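Local coordinates for protein Myo-inositol phosphohydrolase (PDB 4WU3) that probably removes phosphate groups from myo-inositol hexakisphosphate as a phosphatase of the PTP-like phytase family, and binds inositol-(1,3,4,5)-tetrakisphosphate, at residues Asn338-Thr346 and Leu468-Pro479; Gly392-Glu400 and Arg422-Ala433. The protein carries 2 engineered substitutions. One frame throughout, in Å; residues are numbered along the deposited sequence.

Contact 1: Asn338-Thr346 and Leu468-Pro479; sequences NGYIWRLDT and LIVAELDKDKMP. With 4IP (inositol-(1,3,4,5)-tetrakisphosphate), chain F.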
loop_
_atom_site.group_PDB
_atom_site.type_symbol
_atom_site.label_atom_id
_atom_site.label_comp_id
_atom_site.label_asym_id
_atom_site.label_seq_id
_atom_site.Cartn_x
_atom_site.Cartn_y
_atom_site.Cartn_z
ATOM N N ASN A 338 18.358 7.330 -15.300
ATOM C CA ASN A 338 19.449 8.199 -15.738
ATOM C C ASN A 338 20.803 7.751 -15.203
ATOM O O ASN A 338 20.905 7.218 -14.097
ATOM C CB ASN A 338 19.162 9.652 -15.359
ATOM C CG ASN A 338 18.040 10.258 -16.189
ATOM O OD1 ASN A 338 17.862 9.940 -17.370
ATOM N ND2 ASN A 338 17.279 11.133 -15.575
ATOM N N GLY A 339 21.837 7.949 -16.015
ATOM C CA GLY A 339 23.198 7.593 -15.629
ATOM C C GLY A 339 23.654 8.344 -14.393
ATOM O O GLY A 339 23.310 9.507 -14.196
ATOM N N TYR A 340 24.440 7.676 -13.558
ATOM C CA TYR A 340 24.977 8.306 -12.363
ATOM C C TYR A 340 26.449 7.937 -12.100
ATOM O O TYR A 340 27.026 8.364 -11.096
ATOM C CB TYR A 340 24.127 7.900 -11.164
ATOM C CG TYR A 340 24.055 6.401 -11.031
ATOM C CD1 TYR A 340 25.090 5.703 -10.440
ATOM C CD2 TYR A 340 22.977 5.682 -11.527
ATOM C CE1 TYR A 340 25.057 4.328 -10.320
ATOM C CE2 TYR A 340 22.930 4.297 -11.409
ATOM C CZ TYR A 340 23.983 3.629 -10.802
ATOM O OH TYR A 340 23.993 2.257 -10.654
ATOM N N ILE A 341 27.055 7.153 -12.987
ATOM C CA ILE A 341 28.460 6.775 -12.822
ATOM C C ILE A 341 29.121 6.432 -14.151
ATOM O O ILE A 341 28.472 5.942 -15.077
ATOM C CB ILE A 341 28.597 5.565 -11.867
ATOM C CG1 ILE A 341 30.039 5.407 -11.375
ATOM C CG2 ILE A 341 28.136 4.285 -12.546
ATOM C CD1 ILE A 341 30.222 4.339 -10.318
ATOM N N TRP A 342 30.421 6.685 -14.237
ATOM C CA TRP A 342 31.193 6.211 -15.370
ATOM C C TRP A 342 31.648 4.782 -15.091
ATOM O O TRP A 342 32.446 4.509 -14.195
ATOM C CB TRP A 342 32.388 7.118 -15.660
ATOM C CG TRP A 342 32.012 8.409 -16.323
ATOM C CD1 TRP A 342 32.034 9.646 -15.758
ATOM C CD2 TRP A 342 31.554 8.591 -17.674
ATOM N NE1 TRP A 342 31.613 10.596 -16.670
ATOM C CE2 TRP A 342 31.317 9.972 -17.853
ATOM C CE3 TRP A 342 31.315 7.720 -18.744
ATOM C CZ2 TRP A 342 30.855 10.500 -19.058
ATOM C CZ3 TRP A 342 30.850 8.243 -19.936
ATOM C CH2 TRP A 342 30.636 9.623 -20.089
ATOM N N ARG A 343 31.095 3.867 -15.864
ATOM C CA ARG A 343 31.421 2.471 -15.768
ATOM C C ARG A 343 32.621 2.183 -16.647
ATOM O O ARG A 343 32.706 2.667 -17.772
ATOM C CB ARG A 343 30.232 1.665 -16.266
ATOM C CG ARG A 343 30.491 0.181 -16.434
ATOM C CD ARG A 343 29.261 -0.501 -17.015
ATOM N NE ARG A 343 29.260 -1.940 -16.775
ATOM C CZ ARG A 343 28.287 -2.764 -17.164
ATOM N NH1 ARG A 343 27.230 -2.299 -17.816
ATOM N NH2 ARG A 343 28.371 -4.062 -16.905
ATOM N N LEU A 344 33.544 1.389 -16.124
ATOM C CA LEU A 344 34.628 0.839 -16.916
ATOM C C LEU A 344 34.153 -0.411 -17.650
ATOM O O LEU A 344 34.053 -1.474 -17.056
ATOM C CB LEU A 344 35.797 0.483 -15.998
ATOM C CG LEU A 344 36.960 -0.289 -16.617
ATOM C CD1 LEU A 344 37.566 0.483 -17.780
ATOM C CD2 LEU A 344 37.995 -0.549 -15.532
ATOM N N ASP A 345 33.862 -0.280 -18.942
ATOM C CA ASP A 345 33.358 -1.399 -19.742
ATOM C C ASP A 345 34.465 -2.399 -19.999
ATOM O O ASP A 345 34.277 -3.603 -19.862
ATOM C CB ASP A 345 32.815 -0.912 -21.089
ATOM C CG ASP A 345 31.485 -0.184 -20.962
ATOM O OD1 ASP A 345 30.780 -0.412 -19.963
ATOM O OD2 ASP A 345 31.145 0.611 -21.862
ATOM N N THR A 346 35.627 -1.894 -20.400
ATOM C CA THR A 346 36.769 -2.749 -20.653
ATOM C C THR A 346 38.059 -1.941 -20.587
ATOM O O THR A 346 38.173 -0.835 -21.126
ATOM C CB THR A 346 36.643 -3.509 -21.994
ATOM O OG1 THR A 346 37.808 -4.323 -22.201
ATOM C CG2 THR A 346 36.484 -2.553 -23.157
ATOM N N LEU A 468 37.617 11.806 -12.006
ATOM C CA LEU A 468 36.301 11.169 -11.836
ATOM C C LEU A 468 36.399 9.706 -11.421
ATOM O O LEU A 468 37.408 9.047 -11.664
ATOM C CB LEU A 468 35.522 11.206 -13.157
ATOM C CG LEU A 468 35.321 12.555 -13.841
ATOM C CD1 LEU A 468 34.709 12.353 -15.215
ATOM C CD2 LEU A 468 34.453 13.467 -12.994
ATOM N N ILE A 469 35.330 9.193 -10.814
ATOM C CA ILE A 469 35.231 7.764 -10.547
ATOM C C ILE A 469 34.931 7.034 -11.857
ATOM O O ILE A 469 33.957 7.344 -12.539
ATOM C CB ILE A 469 34.117 7.446 -9.539
ATOM C CG1 ILE A 469 34.355 8.175 -8.206
ATOM C CG2 ILE A 469 34.002 5.944 -9.333
ATOM C CD1 ILE A 469 35.465 7.605 -7.338
ATOM N N VAL A 470 35.796 6.092 -12.218
ATOM C CA VAL A 470 35.558 5.195 -13.343
ATOM C C VAL A 470 35.787 3.785 -12.830
ATOM O O VAL A 470 36.923 3.373 -12.615
ATOM C CB VAL A 470 36.501 5.465 -14.527
ATOM C CG1 VAL A 470 36.252 4.464 -15.645
ATOM C CG2 VAL A 470 36.331 6.886 -15.044
ATOM N N ALA A 471 34.703 3.045 -12.631
ATOM C CA ALA A 471 34.771 1.802 -11.888
ATOM C C ALA A 471 34.153 0.643 -12.651
ATOM O O ALA A 471 33.177 0.807 -13.381
ATOM C CB ALA A 471 34.062 1.976 -10.558
ATOM N N GLU A 472 34.736 -0.535 -12.479
ATOM C CA GLU A 472 34.105 -1.740 -12.946
ATOM C C GLU A 472 32.934 -2.039 -12.012
ATOM O O GLU A 472 33.015 -1.806 -10.797
ATOM C CB GLU A 472 35.094 -2.898 -12.940
ATOM C CG GLU A 472 34.532 -4.189 -13.510
ATOM C CD GLU A 472 35.528 -5.332 -13.439
ATOM O OE1 GLU A 472 36.671 -5.092 -12.987
ATOM O OE2 GLU A 472 35.168 -6.466 -13.829
ATOM N N LEU A 473 31.839 -2.541 -12.576
ATOM C CA LEU A 473 30.697 -2.936 -11.764
ATOM C C LEU A 473 30.720 -4.429 -11.476
ATOM O O LEU A 473 31.087 -5.217 -12.338
ATOM C CB LEU A 473 29.394 -2.569 -12.457
ATOM C CG LEU A 473 29.207 -1.104 -12.797
ATOM C CD1 LEU A 473 27.814 -0.897 -13.388
ATOM C CD2 LEU A 473 29.429 -0.245 -11.558
ATOM N N ASP A 474 30.334 -4.808 -10.257
ATOM C CA ASP A 474 30.251 -6.218 -9.871
ATOM C C ASP A 474 28.890 -6.827 -10.246
ATOM O O ASP A 474 28.068 -6.197 -10.923
ATOM C CB ASP A 474 30.545 -6.399 -8.368
ATOM C CG ASP A 474 29.530 -5.701 -7.466
ATOM O OD1 ASP A 474 28.348 -5.552 -7.849
ATOM O OD2 ASP A 474 29.924 -5.306 -6.351
ATOM N N LYS A 475 28.659 -8.055 -9.799
ATOM C CA LYS A 475 27.431 -8.775 -10.111
ATOM C C LYS A 475 26.176 -7.994 -9.687
ATOM O O LYS A 475 25.107 -8.148 -10.287
ATOM C CB LYS A 475 27.466 -10.159 -9.446
ATOM C CG LYS A 475 26.195 -10.985 -9.610
ATOM C CD LYS A 475 25.849 -11.223 -11.074
ATOM C CE LYS A 475 24.581 -12.056 -11.216
ATOM N NZ LYS A 475 24.082 -12.109 -12.621
ATOM N N ASP A 476 26.308 -7.157 -8.660
ATOM C CA ASP A 476 25.183 -6.376 -8.148
ATOM C C ASP A 476 25.153 -4.959 -8.734
ATOM O O ASP A 476 24.370 -4.110 -8.296
ATOM C CB ASP A 476 25.236 -6.310 -6.616
ATOM C CG ASP A 476 25.173 -7.691 -5.962
ATOM O OD1 ASP A 476 24.419 -8.555 -6.460
ATOM O OD2 ASP A 476 25.868 -7.910 -4.945
ATOM N N LYS A 477 26.002 -4.711 -9.727
ATOM C CA LYS A 477 26.075 -3.406 -10.377
ATOM C C LYS A 477 26.564 -2.335 -9.415
ATOM O O LYS A 477 26.216 -1.154 -9.546
ATOM C CB LYS A 477 24.708 -2.990 -10.933
ATOM C CG LYS A 477 24.062 -3.994 -11.868
ATOM C CD LYS A 477 24.934 -4.307 -13.076
ATOM C CE LYS A 477 24.302 -5.433 -13.886
ATOM N NZ LYS A 477 25.238 -6.073 -14.847
ATOM N N MET A 478 27.350 -2.747 -8.431
ATOM C CA MET A 478 27.945 -1.807 -7.495
ATOM C C MET A 478 29.413 -1.645 -7.853
ATOM O O MET A 478 30.064 -2.601 -8.273
ATOM C CB MET A 478 27.793 -2.310 -6.062
ATOM C CG MET A 478 26.345 -2.432 -5.614
ATOM S SD MET A 478 25.499 -0.844 -5.562
ATOM C CE MET A 478 26.135 -0.167 -4.032
ATOM N N PRO A 479 29.945 -0.432 -7.699
ATOM C CA PRO A 479 31.326 -0.231 -8.115
ATOM C C PRO A 479 32.314 -1.024 -7.270
ATOM O O PRO A 479 32.109 -1.183 -6.066
ATOM C CB PRO A 479 31.540 1.274 -7.928
ATOM C CG PRO A 479 30.524 1.687 -6.926
ATOM C CD PRO A 479 29.349 0.775 -7.105
HETATM C C1 4IP F . 23.994 -7.713 -22.198
HETATM O O1 4IP F . 24.632 -7.908 -23.460
HETATM C C2 4IP F . 24.920 -6.959 -21.253
HETATM O O2 4IP F . 26.156 -7.654 -21.146
HETATM C C3 4IP F . 24.326 -6.844 -19.856
HETATM O O3 4IP F . 25.245 -6.164 -18.997
HETATM C C4 4IP F . 23.988 -8.212 -19.270
HETATM O O4 4IP F . 23.346 -8.030 -18.002
HETATM C C5 4IP F . 23.062 -8.973 -20.212
HETATM O O5 4IP F . 22.785 -10.278 -19.696
HETATM C C6 4IP F . 23.656 -9.084 -21.615
HETATM O O6 4IP F . 22.748 -9.762 -22.487
HETATM P P1 4IP F . 24.642 -6.790 -24.614
HETATM O O1P 4IP F . 23.225 -6.758 -25.115
HETATM O O2P 4IP F . 25.655 -7.330 -25.590
HETATM O O3P 4IP F . 25.104 -5.535 -23.918
HETATM P P3 4IP F . 24.790 -4.828 -18.217
HETATM O O4P 4IP F . 23.407 -5.157 -17.704
HETATM O O5P 4IP F . 24.836 -3.752 -19.278
HETATM O O6P 4IP F . 25.809 -4.666 -17.117
HETATM P P4 4IP F . 23.837 -8.796 -16.666
HETATM O O7P 4IP F . 25.330 -8.576 -16.621
HETATM O O8P 4IP F . 23.086 -8.074 -15.574
HETATM O O9P 4IP F . 23.413 -10.233 -16.902
HETATM P P5 4IP F . 21.314 -10.920 -19.882
HETATM O OPF 4IP F . 20.358 -9.738 -19.932
HETATM O OPG 4IP F . 21.172 -11.794 -18.653
HETATM O OPH 4IP F . 21.406 -11.681 -21.186
HETATM O O HOH W 1 26.120 1.511 -9.792
HETATM O O HOH W 2 31.406 8.535 -12.273
HETATM O O HOH W 3 31.655 -3.084 -15.500
HETATM O O HOH W 4 29.976 -5.260 -14.825
#
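Strands 342-346 and 468-471 run in parallel with a crossing angle of -37°, Arg-343 level with Ala-471. Ala-471 serves both bonds of the ladder: its N gives to Trp-342 O (3.1 Å), and its O takes a nearly straight bond from Leu-344 N (2.8 Å, 173°). On the face away from the ligand, Val-470 fits between Trp-342 and Leu-344, setting CG2 against CB of the former and CG1 against CB of the latter, while Leu-468 CD1 reaches Trp-342 CD1 at 3.8 Å. The indole meets Phe-429 edge-to-face and packs on helix 449-463. From the other face Arg-343, with CG anti to the backbone N (chi1 171°) and the chain extended to NE, sends its guanidinium to the inositol phosphate. Leu-473 CD1 lies over one face of that group, 3.8 Å from Arg-343 NE, while the edge meets the ligand: NH2 bonds O6P at 2.6 Å and NH1 bonds O5P at 3.2 Å. Bridging waters tie NE and NH2 to the backbone of Leu-473. Lys-477 NZ shares O6P (2.7 Å) and also holds O7P and O8P of the next phosphate. Arg-343 shortened to an alanine would probably leave O5P without its NH1 donor and strip Leu-473 CD1 of the flat group it covers. The loop bearing Lys-477 is shaped by an Asx turn, Asp-474 OD1 accepting from Asp-476 N and Met-478 N from opposite faces. Together the end of Arg-343 and the Lys-477 loop form a cationic wall of the inositol phosphate pocket, complementing the PTP-type P-loop, whose Ser-540 and Arg-546 bind the same ligand.

Contact 2: Gly392-Glu400 and Arg422-Ala433; sequences GSAEFSNGE and RQETHGVFNGNA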
loop_
_atom_site.group_PDB
_atom_site.type_symbol
_atom_site.label_atom_id
_atom_site.label_comp_id
_atom_site.label_asym_id
_atom_site.label_seq_id
_atom_site.Cartn_x
_atom_site.Cartn_y
_atom_site.Cartn_z
ATOM N N GLY A 392 31.482 -10.470 -34.135
ATOM C CA GLY A 392 30.901 -9.787 -32.984
ATOM C C GLY A 392 31.821 -9.798 -31.767
ATOM O O GLY A 392 32.758 -10.583 -31.693
ATOM N N SER A 393 31.563 -8.919 -30.813
ATOM C CA SER A 393 32.275 -8.959 -29.553
ATOM C C SER A 393 31.673 -7.998 -28.554
ATOM O O SER A 393 30.772 -7.220 -28.870
ATOM C CB SER A 393 33.744 -8.580 -29.758
ATOM O OG SER A 393 33.879 -7.195 -30.063
ATOM N N ALA A 394 32.211 -8.048 -27.344
ATOM C CA ALA A 394 31.963 -7.030 -26.343
ATOM C C ALA A 394 32.566 -5.707 -26.789
ATOM O O ALA A 394 33.236 -5.635 -27.817
ATOM C CB ALA A 394 32.567 -7.451 -25.011
ATOM N N GLU A 395 32.315 -4.658 -26.019
ATOM C CA GLU A 395 32.943 -3.378 -26.281
ATOM C C GLU A 395 34.460 -3.540 -26.265
ATOM O O GLU A 395 34.984 -4.465 -25.645
ATOM C CB GLU A 395 32.515 -2.353 -25.237
ATOM C CG GLU A 395 33.040 -0.959 -25.511
ATOM C CD GLU A 395 32.423 -0.349 -26.747
ATOM O OE1 GLU A 395 31.315 0.210 -26.670
ATOM O OE2 GLU A 395 33.048 -0.426 -27.812
ATOM N N PHE A 396 35.160 -2.640 -26.949
ATOM C CA PHE A 396 36.622 -2.703 -27.055
ATOM C C PHE A 396 37.298 -1.401 -26.622
ATOM O O PHE A 396 36.870 -0.300 -26.987
ATOM C CB PHE A 396 37.059 -3.045 -28.492
ATOM C CG PHE A 396 36.360 -2.238 -29.556
ATOM C CD1 PHE A 396 36.754 -0.942 -29.835
ATOM C CD2 PHE A 396 35.303 -2.779 -30.272
ATOM C CE1 PHE A 396 36.108 -0.196 -30.806
ATOM C CE2 PHE A 396 34.650 -2.046 -31.253
ATOM C CZ PHE A 396 35.059 -0.751 -31.522
ATOM N N SER A 397 38.356 -1.548 -25.831
ATOM C CA SER A 397 39.281 -0.471 -25.568
ATOM C C SER A 397 40.154 -0.286 -26.813
ATOM O O SER A 397 40.063 -1.072 -27.758
ATOM C CB SER A 397 40.172 -0.862 -24.405
ATOM O OG SER A 397 40.849 -2.060 -24.713
ATOM N N ASN A 398 41.027 0.720 -26.792
ATOM C CA ASN A 398 41.971 0.943 -27.895
ATOM C C ASN A 398 42.841 -0.270 -28.163
ATOM O O ASN A 398 43.015 -0.695 -29.303
ATOM C CB ASN A 398 42.888 2.129 -27.610
ATOM C CG ASN A 398 43.891 2.362 -28.730
ATOM O OD1 ASN A 398 43.559 2.225 -29.907
ATOM N ND2 ASN A 398 45.127 2.682 -28.369
ATOM N N GLY A 399 43.392 -0.824 -27.095
ATOM C CA GLY A 399 44.274 -1.973 -27.200
ATOM C C GLY A 399 43.578 -3.157 -27.819
ATOM O O GLY A 399 44.199 -3.943 -28.522
ATOM N N GLU A 400 42.292 -3.304 -27.535
ATOM C CA GLU A 400 41.553 -4.446 -28.049
ATOM C C GLU A 400 41.178 -4.204 -29.498
ATOM O O GLU A 400 41.121 -5.131 -30.291
ATOM C CB GLU A 400 40.327 -4.722 -27.198
ATOM C CG GLU A 400 40.683 -5.290 -25.839
ATOM C CD GLU A 400 39.543 -5.200 -24.860
ATOM O OE1 GLU A 400 39.042 -4.078 -24.631
ATOM O OE2 GLU A 400 39.159 -6.252 -24.314
ATOM N N ARG A 422 24.854 0.289 -29.275
ATOM C CA ARG A 422 24.594 0.727 -27.904
ATOM C C ARG A 422 23.779 2.018 -27.779
ATOM O O ARG A 422 24.221 3.088 -28.209
ATOM C CB ARG A 422 25.920 0.913 -27.187
ATOM C CG ARG A 422 26.791 -0.327 -27.173
ATOM C CD ARG A 422 28.044 -0.064 -26.357
ATOM N NE ARG A 422 27.756 0.038 -24.930
ATOM C CZ ARG A 422 28.680 0.234 -23.997
ATOM N NH1 ARG A 422 29.961 0.364 -24.335
ATOM N NH2 ARG A 422 28.323 0.295 -22.722
ATOM N N GLN A 423 22.603 1.923 -27.160
ATOM C CA GLN A 423 21.800 3.122 -26.921
ATOM C C GLN A 423 22.447 3.979 -25.848
ATOM O O GLN A 423 22.435 5.207 -25.920
ATOM C CB GLN A 423 20.378 2.782 -26.482
ATOM C CG GLN A 423 19.549 4.044 -26.272
ATOM C CD GLN A 423 18.125 3.783 -25.832
ATOM O OE1 GLN A 423 17.876 3.108 -24.822
ATOM N NE2 GLN A 423 17.172 4.351 -26.570
ATOM N N GLU A 424 23.010 3.313 -24.846
ATOM C CA GLU A 424 23.618 3.991 -23.715
ATOM C C GLU A 424 24.823 4.807 -24.182
ATOM O O GLU A 424 25.514 4.434 -25.144
ATOM C CB GLU A 424 24.040 2.978 -22.642
ATOM C CG GLU A 424 25.130 2.002 -23.069
ATOM C CD GLU A 424 24.595 0.676 -23.589
ATOM O OE1 GLU A 424 23.423 0.617 -24.007
ATOM O OE2 GLU A 424 25.352 -0.312 -23.584
ATOM N N THR A 425 25.059 5.918 -23.500
ATOM C CA THR A 425 26.188 6.800 -23.802
ATOM C C THR A 425 27.511 6.141 -23.401
ATOM O O THR A 425 27.641 5.649 -22.292
ATOM C CB THR A 425 26.041 8.141 -23.054
ATOM O OG1 THR A 425 25.130 8.981 -23.763
ATOM C CG2 THR A 425 27.381 8.853 -22.930
ATOM N N HIS A 426 28.477 6.119 -24.315
ATOM C CA HIS A 426 29.790 5.529 -24.044
ATOM C C HIS A 426 30.859 6.205 -24.884
ATOM O O HIS A 426 30.554 6.966 -25.812
ATOM C CB HIS A 426 29.811 4.032 -24.342
ATOM C CG HIS A 426 29.707 3.711 -25.798
ATOM N ND1 HIS A 426 30.738 3.135 -26.513
ATOM C CD2 HIS A 426 28.699 3.908 -26.682
ATOM C CE1 HIS A 426 30.360 2.976 -27.772
ATOM N NE2 HIS A 426 29.130 3.443 -27.902
ATOM N N GLY A 427 32.115 5.901 -24.553
ATOM C CA GLY A 427 33.260 6.450 -25.259
ATOM C C GLY A 427 34.553 5.859 -24.758
ATOM O O GLY A 427 34.574 4.739 -24.259
ATOM N N VAL A 428 35.630 6.621 -24.891
ATOM C CA VAL A 428 36.959 6.161 -24.495
ATOM C C VAL A 428 37.643 7.205 -23.619
ATOM O O VAL A 428 37.802 8.357 -24.027
ATOM C CB VAL A 428 37.843 5.882 -25.733
ATOM C CG1 VAL A 428 39.168 5.254 -25.327
ATOM C CG2 VAL A 428 37.115 4.969 -26.700
ATOM N N PHE A 429 38.025 6.790 -22.414
ATOM C CA PHE A 429 38.815 7.612 -21.489
ATOM C C PHE A 429 40.194 6.998 -21.329
ATOM O O PHE A 429 40.294 5.867 -20.851
ATOM C CB PHE A 429 38.185 7.641 -20.097
ATOM C CG PHE A 429 36.921 8.439 -20.005
ATOM C CD1 PHE A 429 36.498 9.235 -21.056
ATOM C CD2 PHE A 429 36.172 8.412 -18.846
ATOM C CE1 PHE A 429 35.341 9.981 -20.961
ATOM C CE2 PHE A 429 35.012 9.155 -18.738
ATOM C CZ PHE A 429 34.593 9.938 -19.800
ATOM N N ASN A 430 41.246 7.734 -21.692
ATOM C CA ASN A 430 42.633 7.234 -21.549
ATOM C C ASN A 430 42.859 5.866 -22.183
ATOM O O ASN A 430 43.674 5.081 -21.697
ATOM C CB ASN A 430 43.037 7.117 -20.074
ATOM C CG ASN A 430 42.911 8.420 -19.315
ATOM O OD1 ASN A 430 42.968 9.503 -19.887
ATOM N ND2 ASN A 430 42.755 8.315 -18.003
ATOM N N GLY A 431 42.135 5.571 -23.254
ATOM C CA GLY A 431 42.283 4.289 -23.933
ATOM C C GLY A 431 41.301 3.235 -23.461
ATOM O O GLY A 431 41.140 2.194 -24.116
ATOM N N ASN A 432 40.648 3.488 -22.328
ATOM C CA ASN A 432 39.680 2.537 -21.762
ATOM C C ASN A 432 38.269 2.824 -22.248
ATOM O O ASN A 432 37.863 3.977 -22.330
ATOM C CB ASN A 432 39.668 2.610 -20.232
ATOM C CG ASN A 432 41.031 2.401 -19.619
ATOM O OD1 ASN A 432 41.684 1.384 -19.829
ATOM N ND2 ASN A 432 41.471 3.377 -18.842
ATOM N N ALA A 433 37.522 1.767 -22.549
ATOM C CA ALA A 433 36.108 1.877 -22.912
ATOM C C ALA A 433 35.287 2.175 -21.657
ATOM O O ALA A 433 35.383 1.454 -20.663
ATOM C CB ALA A 433 35.635 0.574 -23.541
#
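Arg-422 NH1 is shared by two carboxylates: it gives Glu-395 OE1 a salt-bridging hydrogen bond of 2.7 Å, reasonably straight at 157°, and forms a second salt bridge with Asp-345 OD2. The first arrives on the oxygen's anti lone pair, and the oxygen lies in the guanidinium plane, though the carboxylate is turned 38° from it. On its other edge Arg-422 meets Glu-424 side-on, NE at 2.8 Å and NH2 at 3.2 Å from the single atom OE2, and Glu-424 passes the chain of charges on to Arg-546 of the ligand pocket. With two carboxylates fixing its edges in plane, the guanidinium has little liberty to rotate; His-426 CB lies against one face of it, and the imidazole in turn receives Arg-422 CD 3.9 Å above its centre. The polar partner of His-426 is Asp-420, met through NE2. The chi1 torsion (-175°) sets Glu-395 CG anti to the backbone N, 3.6 Å from Ala-433 CB, and the bend at the next bond turns the carboxylate to Arg-422. The second half of the contact joins two classic motifs: a beta hairpin with a type I' turn from Phe-429 to Asn-432, and the start of helix 398-411, closed by a capping box. Gly-431 O at the turn accepts from Asn-398 N (3.1 Å), a first-turn amide of the helix. In the box, Glu-400 OE1 is gripped twice by the N-cap residue, by Ser-397 N at 2.9 Å and by Ser-397 OG, both from its anti side; the reciprocal bond from Glu-400 N to Ser-397 OG is weak.

Overall arrangement
From the N terminus, 338-346 comes first and its partner 468-479 last, so contact 1 closes the wide loop; within it, contact 2 joins 392-400 to 422-433 across a short helix-and-strand excursion. Contact 1 lies in the six-stranded mixed sheet. Contact 2 links that sheet's hairpin, strands 426-429 and 432-438, to the end of strand 390-393, in the neighbouring five-stranded sheet, and to the start of helix 398-411 that follows it. Their centres are 13 Å apart, and they meet where strands 342-346 and 432-438 pair: Thr-346 OG1 lies 2.7 Å from Glu-400 OE1, probably hydrogen-bonded, and Thr-346 CG2 packs on the backbone of Glu-395 and Ser-397.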